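Local coordinates for protein adenosine kinase (Trypanosoma brucei brucei, PDB 4N09) that probably phosphorylates adenosine to AMP with ATP and magnesium in the purine salvage pathway, as a ribokinase-like enzyme of the PfkB family, at residues V11-N16 with V87-C92; I41-R46 with T136-L141; S170-T175 with L199-I204; E245-A250 with V264-D269. All coordinates share one frame; numbering follows the deposited sequence.

Contact 1 (V11-N16 with V87-C92). With ADN (adenosine), chain E.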
# COMPACT_ATOMS: atom_id res chain seq x y z
N VAL A 11 6.05 4.24 13.15
CA VAL A 11 5.85 3.29 12.03
C VAL A 11 6.80 3.55 10.86
O VAL A 11 7.13 4.70 10.50
CB VAL A 11 4.38 3.01 11.66
CG1 VAL A 11 3.44 3.82 12.49
CG2 VAL A 11 4.10 3.20 10.18
N TYR A 12 7.28 2.45 10.30
CA TYR A 12 8.21 2.47 9.18
C TYR A 12 7.49 1.91 7.97
O TYR A 12 6.88 0.85 8.05
CB TYR A 12 9.40 1.57 9.52
CG TYR A 12 10.45 1.44 8.47
CD1 TYR A 12 11.63 2.17 8.55
CD2 TYR A 12 10.29 0.57 7.41
CE1 TYR A 12 12.60 2.07 7.56
CE2 TYR A 12 11.27 0.43 6.44
CZ TYR A 12 12.42 1.18 6.52
OH TYR A 12 13.39 1.04 5.54
N VAL A 13 7.56 2.64 6.87
CA VAL A 13 6.87 2.26 5.64
C VAL A 13 7.87 2.29 4.51
O VAL A 13 8.67 3.23 4.42
CB VAL A 13 5.75 3.26 5.29
CG1 VAL A 13 5.11 2.91 3.95
CG2 VAL A 13 4.69 3.26 6.36
N GLN A 14 7.78 1.31 3.63
CA GLN A 14 8.65 1.26 2.48
C GLN A 14 7.86 0.85 1.28
O GLN A 14 7.10 -0.11 1.34
CB GLN A 14 9.78 0.27 2.73
CG GLN A 14 10.84 0.30 1.65
CD GLN A 14 12.20 -0.18 2.15
OE1 GLN A 14 12.60 0.07 3.30
NE2 GLN A 14 12.94 -0.86 1.27
N CYS A 15 8.06 1.58 0.19
CA CYS A 15 7.37 1.34 -1.07
C CYS A 15 8.08 2.07 -2.19
O CYS A 15 9.16 2.61 -1.99
CB CYS A 15 5.91 1.79 -0.96
SG CYS A 15 4.80 1.13 -2.25
N ASN A 16 7.44 2.11 -3.35
CA ASN A 16 7.94 2.79 -4.52
C ASN A 16 7.27 4.13 -4.71
O ASN A 16 6.08 4.17 -4.96
CB ASN A 16 7.65 1.92 -5.72
CG ASN A 16 8.22 0.54 -5.57
OD1 ASN A 16 9.28 0.36 -4.95
ND2 ASN A 16 7.56 -0.44 -6.13
N VAL A 87 5.41 8.71 11.26
CA VAL A 87 5.75 7.85 10.13
C VAL A 87 7.03 8.24 9.44
O VAL A 87 7.26 9.40 9.17
CB VAL A 87 4.67 7.87 9.04
CG1 VAL A 87 5.01 6.91 7.92
CG2 VAL A 87 3.33 7.48 9.61
N THR A 88 7.84 7.24 9.12
CA THR A 88 9.01 7.41 8.28
C THR A 88 8.84 6.57 7.02
O THR A 88 8.36 5.44 7.11
CB THR A 88 10.27 6.94 9.03
OG1 THR A 88 10.38 7.70 10.24
CG2 THR A 88 11.54 7.12 8.17
N TYR A 89 9.20 7.12 5.87
CA TYR A 89 9.01 6.45 4.61
C TYR A 89 10.34 6.33 3.92
O TYR A 89 11.12 7.27 3.91
CB TYR A 89 8.09 7.27 3.71
CG TYR A 89 7.85 6.71 2.31
CD1 TYR A 89 8.68 7.02 1.26
CD2 TYR A 89 6.76 5.88 2.04
CE1 TYR A 89 8.46 6.52 -0.01
CE2 TYR A 89 6.53 5.38 0.77
CZ TYR A 89 7.38 5.71 -0.25
OH TYR A 89 7.18 5.21 -1.52
N VAL A 90 10.54 5.19 3.30
CA VAL A 90 11.75 4.91 2.59
C VAL A 90 11.44 4.47 1.17
O VAL A 90 10.61 3.60 0.93
CB VAL A 90 12.53 3.80 3.31
CG1 VAL A 90 13.74 3.37 2.49
CG2 VAL A 90 12.96 4.26 4.69
N GLY A 91 12.15 5.08 0.22
CA GLY A 91 12.02 4.72 -1.18
C GLY A 91 13.12 5.42 -1.92
O GLY A 91 13.91 6.12 -1.32
N CYS A 92 13.16 5.25 -3.23
CA CYS A 92 14.16 5.91 -4.05
C CYS A 92 13.49 6.82 -5.09
O CYS A 92 12.55 6.41 -5.79
CB CYS A 92 15.03 4.88 -4.75
SG CYS A 92 16.51 5.53 -5.57
O5' ADN E . -3.45 2.36 -4.92
C5' ADN E . -3.16 2.99 -6.17
C4' ADN E . -1.73 3.47 -6.17
O4' ADN E . -0.91 2.40 -6.62
C3' ADN E . -1.43 4.59 -7.12
O3' ADN E . -1.33 5.74 -6.30
C2' ADN E . -0.11 4.23 -7.79
O2' ADN E . 0.93 5.25 -7.77
C1' ADN E . 0.31 3.02 -6.99
N9 ADN E . 1.06 1.97 -7.68
C8 ADN E . 0.63 1.28 -8.75
N7 ADN E . 1.51 0.33 -9.14
C5 ADN E . 2.51 0.45 -8.25
C6 ADN E . 3.77 -0.24 -8.08
N6 ADN E . 4.11 -1.23 -8.91
N1 ADN E . 4.52 0.17 -7.05
C2 ADN E . 4.15 1.16 -6.20
N3 ADN E . 3.01 1.84 -6.30
C4 ADN E . 2.19 1.51 -7.29

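Contact 2 (I41-R46 with T136-L141). With ADN (adenosine), chain E.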
# COMPACT_ATOMS: atom_id res chain seq x y z
N ILE A 41 -0.43 -3.04 -13.50
CA ILE A 41 0.70 -3.80 -14.07
C ILE A 41 1.93 -2.93 -14.05
O ILE A 41 1.87 -1.74 -13.73
CB ILE A 41 0.46 -4.23 -15.53
CG1 ILE A 41 0.23 -3.01 -16.42
CG2 ILE A 41 -0.74 -5.16 -15.62
CD1 ILE A 41 0.35 -3.31 -17.89
N LEU A 42 3.06 -3.54 -14.38
CA LEU A 42 4.28 -2.79 -14.61
C LEU A 42 4.36 -2.49 -16.10
O LEU A 42 3.99 -3.32 -16.94
CB LEU A 42 5.49 -3.61 -14.15
CG LEU A 42 5.61 -3.94 -12.67
CD1 LEU A 42 6.87 -4.77 -12.42
CD2 LEU A 42 5.67 -2.70 -11.78
N LEU A 43 4.87 -1.30 -16.43
CA LEU A 43 5.09 -0.93 -17.84
C LEU A 43 5.88 -1.99 -18.56
O LEU A 43 6.94 -2.39 -18.10
CB LEU A 43 5.85 0.38 -17.94
CG LEU A 43 6.01 0.92 -19.37
CD1 LEU A 43 4.66 1.31 -19.95
CD2 LEU A 43 6.95 2.12 -19.42
N SER A 44 5.37 -2.43 -19.70
CA SER A 44 6.09 -3.36 -20.57
C SER A 44 6.19 -2.78 -21.99
O SER A 44 5.71 -1.67 -22.24
CB SER A 44 5.39 -4.73 -20.59
OG SER A 44 4.23 -4.71 -21.39
N GLU A 45 6.79 -3.54 -22.91
CA GLU A 45 6.85 -3.15 -24.33
C GLU A 45 5.44 -2.87 -24.84
O GLU A 45 5.19 -1.84 -25.47
CB GLU A 45 7.52 -4.25 -25.18
N ARG A 46 4.52 -3.78 -24.55
CA ARG A 46 3.16 -3.71 -25.06
C ARG A 46 2.50 -2.35 -24.84
O ARG A 46 1.49 -2.04 -25.46
CB ARG A 46 2.35 -4.81 -24.39
CG ARG A 46 0.87 -4.86 -24.72
CD ARG A 46 0.61 -5.17 -26.19
NE ARG A 46 -0.78 -4.96 -26.58
CZ ARG A 46 -1.27 -3.80 -27.02
NH1 ARG A 46 -0.49 -2.75 -27.13
NH2 ARG A 46 -2.56 -3.69 -27.33
N THR A 136 -7.18 2.28 -13.94
CA THR A 136 -6.37 1.20 -14.43
C THR A 136 -4.94 1.72 -14.48
O THR A 136 -4.69 2.81 -15.02
CB THR A 136 -6.86 0.79 -15.84
OG1 THR A 136 -8.21 0.31 -15.77
CG2 THR A 136 -5.95 -0.28 -16.45
N LEU A 137 -4.01 0.98 -13.89
CA LEU A 137 -2.71 1.54 -13.54
C LEU A 137 -1.55 0.92 -14.27
O LEU A 137 -1.45 -0.29 -14.37
CB LEU A 137 -2.47 1.36 -12.03
CG LEU A 137 -3.64 1.81 -11.16
CD1 LEU A 137 -3.34 1.63 -9.68
CD2 LEU A 137 -4.01 3.26 -11.44
N VAL A 138 -0.65 1.76 -14.75
CA VAL A 138 0.55 1.25 -15.40
C VAL A 138 1.76 1.93 -14.79
O VAL A 138 1.94 3.13 -14.95
CB VAL A 138 0.52 1.49 -16.93
CG1 VAL A 138 1.79 0.98 -17.58
CG2 VAL A 138 -0.69 0.79 -17.54
N ALA A 139 2.56 1.16 -14.06
CA ALA A 139 3.60 1.75 -13.21
C ALA A 139 4.93 1.65 -13.88
O ALA A 139 5.34 0.58 -14.32
CB ALA A 139 3.64 1.06 -11.86
N ASP A 140 5.58 2.81 -14.01
CA ASP A 140 6.92 2.88 -14.54
C ASP A 140 7.83 3.32 -13.39
O ASP A 140 8.01 4.51 -13.15
CB ASP A 140 6.98 3.86 -15.71
CG ASP A 140 8.39 4.01 -16.29
OD1 ASP A 140 9.30 3.24 -15.89
OD2 ASP A 140 8.57 4.90 -17.14
N LEU A 141 8.43 2.33 -12.73
CA LEU A 141 9.17 2.55 -11.50
C LEU A 141 10.34 3.52 -11.63
O LEU A 141 10.61 4.29 -10.71
CB LEU A 141 9.66 1.23 -10.95
CG LEU A 141 8.76 0.49 -9.97
CD1 LEU A 141 7.30 0.53 -10.35
CD2 LEU A 141 9.21 -0.94 -9.78
O5' ADN E . -3.45 2.36 -4.92
C5' ADN E . -3.16 2.99 -6.17
C4' ADN E . -1.73 3.47 -6.17
O4' ADN E . -0.91 2.40 -6.62
C3' ADN E . -1.43 4.59 -7.12
O3' ADN E . -1.33 5.74 -6.30
C2' ADN E . -0.11 4.23 -7.79
O2' ADN E . 0.93 5.25 -7.77
C1' ADN E . 0.31 3.02 -6.99
N9 ADN E . 1.06 1.97 -7.68
C8 ADN E . 0.63 1.28 -8.75
N7 ADN E . 1.51 0.33 -9.14
C5 ADN E . 2.51 0.45 -8.25
C6 ADN E . 3.77 -0.24 -8.08
N6 ADN E . 4.11 -1.23 -8.91
N1 ADN E . 4.52 0.17 -7.05
C2 ADN E . 4.15 1.16 -6.20
N3 ADN E . 3.01 1.84 -6.30
C4 ADN E . 2.19 1.51 -7.29

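Contact 3 (S170-T175 with L199-I204). With ADN (adenosine), chain E.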
# COMPACT_ATOMS: atom_id res chain seq x y z
N SER A 170 4.72 -2.62 1.18
CA SER A 170 3.74 -3.03 0.20
C SER A 170 4.30 -4.23 -0.55
O SER A 170 5.51 -4.40 -0.65
CB SER A 170 3.42 -1.89 -0.76
OG SER A 170 4.46 -1.77 -1.71
N GLY A 171 3.41 -5.05 -1.09
CA GLY A 171 3.83 -6.19 -1.90
C GLY A 171 4.59 -5.75 -3.13
O GLY A 171 5.47 -6.44 -3.60
N PHE A 172 4.22 -4.58 -3.65
CA PHE A 172 4.90 -3.99 -4.75
C PHE A 172 6.41 -3.87 -4.58
O PHE A 172 7.12 -3.78 -5.59
CB PHE A 172 4.36 -2.57 -4.98
CG PHE A 172 2.99 -2.52 -5.61
CD1 PHE A 172 2.69 -3.26 -6.74
CD2 PHE A 172 2.03 -1.66 -5.10
CE1 PHE A 172 1.44 -3.18 -7.32
CE2 PHE A 172 0.78 -1.57 -5.68
CZ PHE A 172 0.48 -2.33 -6.80
N THR A 173 6.91 -3.81 -3.35
CA THR A 173 8.37 -3.73 -3.13
C THR A 173 9.06 -5.01 -3.51
O THR A 173 10.26 -5.03 -3.65
CB THR A 173 8.76 -3.51 -1.66
OG1 THR A 173 8.28 -4.61 -0.86
CG2 THR A 173 8.19 -2.24 -1.13
N LEU A 174 8.32 -6.10 -3.63
CA LEU A 174 8.94 -7.36 -3.97
C LEU A 174 9.48 -7.40 -5.40
O LEU A 174 10.26 -8.28 -5.71
CB LEU A 174 7.95 -8.51 -3.78
CG LEU A 174 7.49 -8.71 -2.35
CD1 LEU A 174 6.36 -9.71 -2.30
CD2 LEU A 174 8.60 -9.18 -1.44
N THR A 175 9.07 -6.47 -6.26
CA THR A 175 9.58 -6.47 -7.62
C THR A 175 10.90 -5.77 -7.70
O THR A 175 11.58 -5.84 -8.72
CB THR A 175 8.62 -5.83 -8.64
OG1 THR A 175 8.66 -4.39 -8.56
CG2 THR A 175 7.18 -6.33 -8.43
N LEU A 199 -0.71 -7.55 -0.21
CA LEU A 199 -0.44 -8.36 -1.40
C LEU A 199 -0.39 -7.51 -2.66
O LEU A 199 0.15 -7.95 -3.67
CB LEU A 199 -1.44 -9.48 -1.55
CG LEU A 199 -1.39 -10.50 -0.41
CD1 LEU A 199 -2.29 -11.69 -0.71
CD2 LEU A 199 0.02 -10.99 -0.12
N SER A 200 -0.94 -6.31 -2.59
CA SER A 200 -0.80 -5.28 -3.63
C SER A 200 -1.48 -5.54 -4.97
O SER A 200 -2.17 -4.67 -5.46
CB SER A 200 0.67 -4.90 -3.86
OG SER A 200 1.24 -4.29 -2.72
N ALA A 201 -1.23 -6.69 -5.59
CA ALA A 201 -1.80 -6.98 -6.90
C ALA A 201 -1.63 -8.45 -7.25
O ALA A 201 -0.65 -9.07 -6.84
CB ALA A 201 -1.11 -6.17 -7.96
N PRO A 202 -2.56 -9.00 -8.04
CA PRO A 202 -2.49 -10.39 -8.47
C PRO A 202 -1.18 -10.73 -9.12
O PRO A 202 -0.69 -11.83 -8.93
CB PRO A 202 -3.61 -10.47 -9.49
CG PRO A 202 -4.63 -9.53 -8.96
CD PRO A 202 -3.81 -8.37 -8.48
N PHE A 203 -0.59 -9.80 -9.87
CA PHE A 203 0.62 -10.16 -10.58
C PHE A 203 1.79 -10.51 -9.65
O PHE A 203 2.68 -11.24 -10.02
CB PHE A 203 1.00 -9.11 -11.63
CG PHE A 203 1.69 -7.91 -11.11
CD1 PHE A 203 3.04 -7.94 -10.79
CD2 PHE A 203 1.02 -6.71 -11.03
CE1 PHE A 203 3.69 -6.81 -10.36
CE2 PHE A 203 1.66 -5.57 -10.59
CZ PHE A 203 3.01 -5.62 -10.26
N ILE A 204 1.76 -9.97 -8.44
CA ILE A 204 2.77 -10.31 -7.44
C ILE A 204 2.76 -11.80 -7.15
O ILE A 204 3.82 -12.42 -7.12
CB ILE A 204 2.54 -9.55 -6.11
CG1 ILE A 204 2.68 -8.02 -6.30
CG2 ILE A 204 3.50 -10.03 -5.04
CD1 ILE A 204 4.02 -7.55 -6.84
O5' ADN E . -3.45 2.36 -4.92
C5' ADN E . -3.16 2.99 -6.17
C4' ADN E . -1.73 3.47 -6.17
O4' ADN E . -0.91 2.40 -6.62
C3' ADN E . -1.43 4.59 -7.12
O3' ADN E . -1.33 5.74 -6.30
C2' ADN E . -0.11 4.23 -7.79
O2' ADN E . 0.93 5.25 -7.77
C1' ADN E . 0.31 3.02 -6.99
N9 ADN E . 1.06 1.97 -7.68
C8 ADN E . 0.63 1.28 -8.75
N7 ADN E . 1.51 0.33 -9.14
C5 ADN E . 2.51 0.45 -8.25
C6 ADN E . 3.77 -0.24 -8.08
N6 ADN E . 4.11 -1.23 -8.91
N1 ADN E . 4.52 0.17 -7.05
C2 ADN E . 4.15 1.16 -6.20
N3 ADN E . 3.01 1.84 -6.30
C4 ADN E . 2.19 1.51 -7.29

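Contact 4 (E245-A250 with V264-D269). With ADP (adenosine-5'-diphosphate), chain F.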
# COMPACT_ATOMS: atom_id res chain seq x y z
N GLU A 245 -12.14 -19.26 4.05
CA GLU A 245 -11.27 -20.44 4.09
C GLU A 245 -9.83 -20.11 3.70
O GLU A 245 -8.91 -20.57 4.33
CB GLU A 245 -11.83 -21.55 3.20
CG GLU A 245 -10.98 -22.82 3.15
CD GLU A 245 -10.84 -23.54 4.50
OE1 GLU A 245 -11.53 -23.20 5.48
OE2 GLU A 245 -10.01 -24.46 4.57
N ILE A 246 -9.64 -19.26 2.72
CA ILE A 246 -8.31 -18.85 2.32
C ILE A 246 -7.59 -18.17 3.49
O ILE A 246 -6.41 -18.41 3.74
CB ILE A 246 -8.37 -17.89 1.11
CG1 ILE A 246 -8.98 -18.61 -0.10
CG2 ILE A 246 -6.99 -17.42 0.72
CD1 ILE A 246 -9.39 -17.70 -1.25
N ALA A 247 -8.29 -17.31 4.21
CA ALA A 247 -7.70 -16.62 5.37
C ALA A 247 -7.30 -17.61 6.47
O ALA A 247 -6.25 -17.49 7.09
CB ALA A 247 -8.68 -15.59 5.91
N ARG A 248 -8.18 -18.56 6.73
CA ARG A 248 -7.94 -19.61 7.71
C ARG A 248 -6.65 -20.34 7.36
O ARG A 248 -5.78 -20.52 8.21
CB ARG A 248 -9.13 -20.57 7.70
CG ARG A 248 -9.54 -21.12 9.04
CD ARG A 248 -10.72 -22.09 8.88
NE ARG A 248 -11.81 -21.63 8.03
CZ ARG A 248 -13.00 -21.20 8.43
NH1 ARG A 248 -13.29 -21.11 9.72
NH2 ARG A 248 -13.89 -20.86 7.53
N ARG A 249 -6.49 -20.72 6.10
CA ARG A 249 -5.29 -21.43 5.69
C ARG A 249 -4.05 -20.55 5.68
O ARG A 249 -2.95 -21.02 5.94
CB ARG A 249 -5.47 -22.07 4.32
CG ARG A 249 -6.57 -23.12 4.36
CD ARG A 249 -6.44 -24.07 3.20
NE ARG A 249 -7.72 -24.68 2.89
CZ ARG A 249 -7.92 -25.50 1.86
NH1 ARG A 249 -6.89 -25.81 1.05
NH2 ARG A 249 -9.14 -25.99 1.64
N ALA A 250 -4.23 -19.27 5.39
CA ALA A 250 -3.11 -18.35 5.46
C ALA A 250 -2.59 -18.20 6.88
O ALA A 250 -1.40 -17.96 7.09
CB ALA A 250 -3.50 -17.01 4.90
N VAL A 264 -4.67 -12.23 9.45
CA VAL A 264 -4.95 -12.06 8.03
C VAL A 264 -6.19 -11.20 7.86
O VAL A 264 -7.24 -11.50 8.41
CB VAL A 264 -5.12 -13.44 7.33
CG1 VAL A 264 -5.48 -13.29 5.86
CG2 VAL A 264 -3.84 -14.24 7.46
N VAL A 265 -6.07 -10.18 7.03
CA VAL A 265 -7.13 -9.22 6.79
C VAL A 265 -7.41 -9.12 5.28
O VAL A 265 -6.56 -8.69 4.51
CB VAL A 265 -6.72 -7.84 7.31
CG1 VAL A 265 -7.86 -6.85 7.19
CG2 VAL A 265 -6.31 -7.94 8.75
N PHE A 266 -8.61 -9.52 4.87
CA PHE A 266 -9.00 -9.45 3.49
C PHE A 266 -10.20 -8.54 3.38
O PHE A 266 -11.26 -8.85 3.93
CB PHE A 266 -9.40 -10.83 2.98
CG PHE A 266 -8.28 -11.81 2.82
CD1 PHE A 266 -6.98 -11.39 2.53
CD2 PHE A 266 -8.53 -13.19 2.89
CE1 PHE A 266 -5.96 -12.30 2.36
CE2 PHE A 266 -7.50 -14.11 2.73
CZ PHE A 266 -6.21 -13.66 2.45
N THR A 267 -10.04 -7.44 2.66
CA THR A 267 -11.16 -6.55 2.40
C THR A 267 -11.98 -7.07 1.21
O THR A 267 -11.52 -7.93 0.47
CB THR A 267 -10.70 -5.12 2.10
OG1 THR A 267 -9.79 -5.12 1.00
CG2 THR A 267 -10.04 -4.53 3.32
N ARG A 268 -13.20 -6.56 1.07
CA ARG A 268 -14.15 -7.04 0.08
C ARG A 268 -15.08 -5.95 -0.36
O ARG A 268 -16.29 -6.13 -0.39
CB ARG A 268 -14.98 -8.18 0.66
CG ARG A 268 -14.15 -9.40 1.04
CD ARG A 268 -15.00 -10.63 1.20
NE ARG A 268 -15.81 -10.58 2.40
CZ ARG A 268 -16.57 -11.57 2.83
NH1 ARG A 268 -16.64 -12.69 2.15
NH2 ARG A 268 -17.25 -11.44 3.97
N ASP A 269 -14.51 -4.80 -0.68
CA ASP A 269 -15.29 -3.62 -1.08
C ASP A 269 -16.58 -3.44 -0.24
O ASP A 269 -16.47 -3.16 0.94
CB ASP A 269 -15.51 -3.55 -2.62
CG ASP A 269 -16.11 -4.82 -3.22
OD1 ASP A 269 -15.32 -5.73 -3.63
OD2 ASP A 269 -17.37 -4.89 -3.30
PB ADP F . -9.03 -2.18 -3.00
O1B ADP F . -7.74 -2.94 -2.68
O2B ADP F . -8.88 -0.67 -3.21
O3B ADP F . -9.91 -2.78 -4.09
PA ADP F . -11.38 -2.72 -1.47
O1A ADP F . -12.02 -2.34 -2.81
O2A ADP F . -11.61 -4.11 -0.87
O3A ADP F . -9.81 -2.41 -1.60
O5' ADP F . -11.89 -1.63 -0.40
C5' ADP F . -11.17 -1.28 0.76
C4' ADP F . -12.20 -0.72 1.68
O4' ADP F . -12.71 0.47 1.10
C3' ADP F . -13.39 -1.66 1.89
O3' ADP F . -13.15 -2.62 2.93
C2' ADP F . -14.46 -0.66 2.21
O2' ADP F . -14.34 -0.26 3.55
C1' ADP F . -14.11 0.56 1.39
N9 ADP F . -14.88 0.55 0.11
C8 ADP F . -14.38 0.17 -1.08
N7 ADP F . -15.32 0.28 -2.03
C5 ADP F . -16.43 0.75 -1.46
C6 ADP F . -17.78 1.10 -1.92
N6 ADP F . -18.10 0.97 -3.22
N1 ADP F . -18.68 1.55 -1.01
C2 ADP F . -18.36 1.68 0.28
N3 ADP F . -17.14 1.39 0.73
C4 ADP F . -16.15 0.93 -0.06

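Contact 1 (V11-N16 with V87-C92)
The ring of Tyr12 meets Val90 obliquely. Methyl CG2 of Val90 lies 3.6 Å from CZ of Tyr12. The ring of Tyr89 takes Val13 in the same slanted way, with Val13 CG1 at 3.9 Å from Tyr89 CD2. Further along that ring, CB of Cys15 packs against CE2. Both tyrosines have CG anti to the backbone N (chi1 179° and 177°), which carries the Tyr12 hydroxyl to Gln14 and the outer end of the Tyr89 ring to Cys15. The two rings lie on opposite faces of the sheet. Tyr12, Gln14, Thr88 and Val90 share one face. Val11, Val13, Val87 and Tyr89 share the other.

Between these layers the strands 11-14 and 87-90 run parallel, 22° apart. Thr88 N donates to Val11 O, Val13 N to Thr88 O (2.9 Å), and Val90 N to Val13 O (2.9 Å). A weak bond from Cys15 N to Val90 O (3.3 Å) ends the pairing. On the Tyr12 face, the tyrosine hydroxyl gives its proton to Gln14 OE1 at 2.6 Å, nearly in line with the amide C=O. Val90 touches both groups, with its CG1 3.6 Å from Gln14 OE1. Helix 155-163 packs over Tyr12 and Thr88.

Strand 11-14 is a central strand of the ribokinase-like sheet, and its C-terminal end leads into the adenosine pocket. There Asn16 ND2 donates to N1 of adenosine at 3.2 Å. With an amide N-H directed at N1, the bond is consistent with an N1 that accepts, and so with neutral adenine.

Contact 2 (I41-R46 with T136-L141)
Leu42 and Ala139 stand side by side on one face of the small sheet that forms the lid of ribokinase-like kinases, and both reach the bound adenosine. Ala139 CB lies 3.5 Å from N7 of the base. Leu42 CD2 is 3.6 Å from the exocyclic N6. Leu141 adds its CD1 methyl, which meets Leu42 CD2 at 3.9 Å and also faces N6. Leu137 contributes CD1 beside C5' of the ribose. These contacts form an apolar wall along the nucleoside.

Behind this wall the backbones of 41-42 and 136-140 pair in parallel. Ile41 N donates to Leu137 O, and Ala139 N returns a bond to Ile41 O. Leu43 N then reaches Ala139 O at 2.9 Å. Together the three bonds fix Leu42 beside Ala139.

The reverse face carries Ile41 and Val138, which lie alongside each other and point the same way. Leu35 touches both of them. Strand 40-42 is an outer strand of this sheet, and strand 124-131 flanks 134-140 on its other side.

Leu43 leaves the strand with CG anti to the backbone N (chi1 -175°). Its two methyls then part, CD1 meeting Val138 CG1 at 3.7 Å and CD2 packing 3.9 Å from the carboxylate carbon CG of Asp140.

Contact 3 (S170-T175 with L199-I204)
Ser200 OG accepts from two successive backbone amides. Phe172 N gives the better bond, at 3.1 Å and 144°. Gly171 N is closer, at 2.8 Å, but its bond is bent and weak. The serine hydroxyl thus holds the first turn of the 3-10 segment 171-175. Ser170 O also takes two donors there, Thr173 N and Thr173 OG1.

The Phe172 ring lies between protein and ligand. Ser200 CB sits over its centre on one face, a CH-pi contact of 3.6 Å to the centroid, 5° from the normal. The opposite face carries the adenine of adenosine, offset toward the rim, with N6 3.3 Å from Phe172 CD1. At the edge of the Phe172 ring, Phe203 CE2 approaches Phe172 CE1. Phe172 holds this place with CG anti to its carbonyl carbon (chi1 -74°).

Ile204 packs against the turn. Its CD1 methyl touches Gly171 O and Thr175 CG2, each at 3.7 Å. Its CG2 meets Leu174 CD1, the two side chains crossing at about a right angle.

Both segments follow the C-terminal ends of parallel strands, 166-169 and 194-198. Loops at this edge of the central sheet build the substrate site of the ribokinase-like fold, and here they supply the aromatic face on which adenine lies.

Contact 4 (E245-A250 with V264-D269)
Phe266 points its ring at helix 243-252 edge first. CE2 leads, and the backbone N of Ala247 lies near the ring plane, 3.6 Å from that atom. Ala247 CB meets the same carbon at 3.7 Å. Ile246 crosses Phe266 at about a right angle and offers its CG2 methyl to CE2 obliquely. With CG of Phe266 anti to its carbonyl carbon (chi1 -71°), the ring reaches back over Val264. There Val264 CG1 lies against one face, 3.5 Å above the plane and offset toward the rim.

Val264 splits its two methyls between the alanines. CG1 goes to Ala247 CB, and CG2 goes to Ala250 CB at 3.8 Å. The alanines are one helical turn apart and keep the helix close to the strand. Its axis passes 8.6 Å from that of the strand, and the directions are nearly antiparallel at 157°. No hydrogen bond joins the two segments; the contact is buried packing, mostly between apolar side chains.

Glu245, Arg248 and Arg249 form a salt-bridge network on the helix, away from the strand. Arg249 NE reaches Glu245 OE2 at 2.8 Å, in its guanidinium plane. Arg248 NE donates to Glu245 OE1 from the syn side, tilted out of the carboxylate plane.

Beyond Phe266 the strand leads to ADP. Thr267 OG1 (2.8 Å) and Asp269 N (3.0 Å) both donate to O2A of its alpha-phosphate. Asp269 is held in turn by a salt bridge to Arg226. Strand 263-268 lies between parallel strand 221-225 and antiparallel strand 271-277, while helices 226-236 and 243-252 both pack on Phe266.

In the fold
From the N terminus, strand 11-14 enters the central sheet, and contact 1 closes a long loop when strand 87-94 pairs with it. Contact 2 opens inside that loop at 41-46 and closes beyond it at 136-141, so the two cross. This crossing interleaves the lid sheet with the central sheet. Contact 3 follows in series and closes a short loop between the ends of neighbouring strands 166-169 and 194-198. Contacts 1, 2 and 3 touch one another and all reach adenosine. Contact 4 comes last, joining a helix to strand 263-268 across a short connection. It shares the central sheet with contact 1, but its strand runs on into the ADP site.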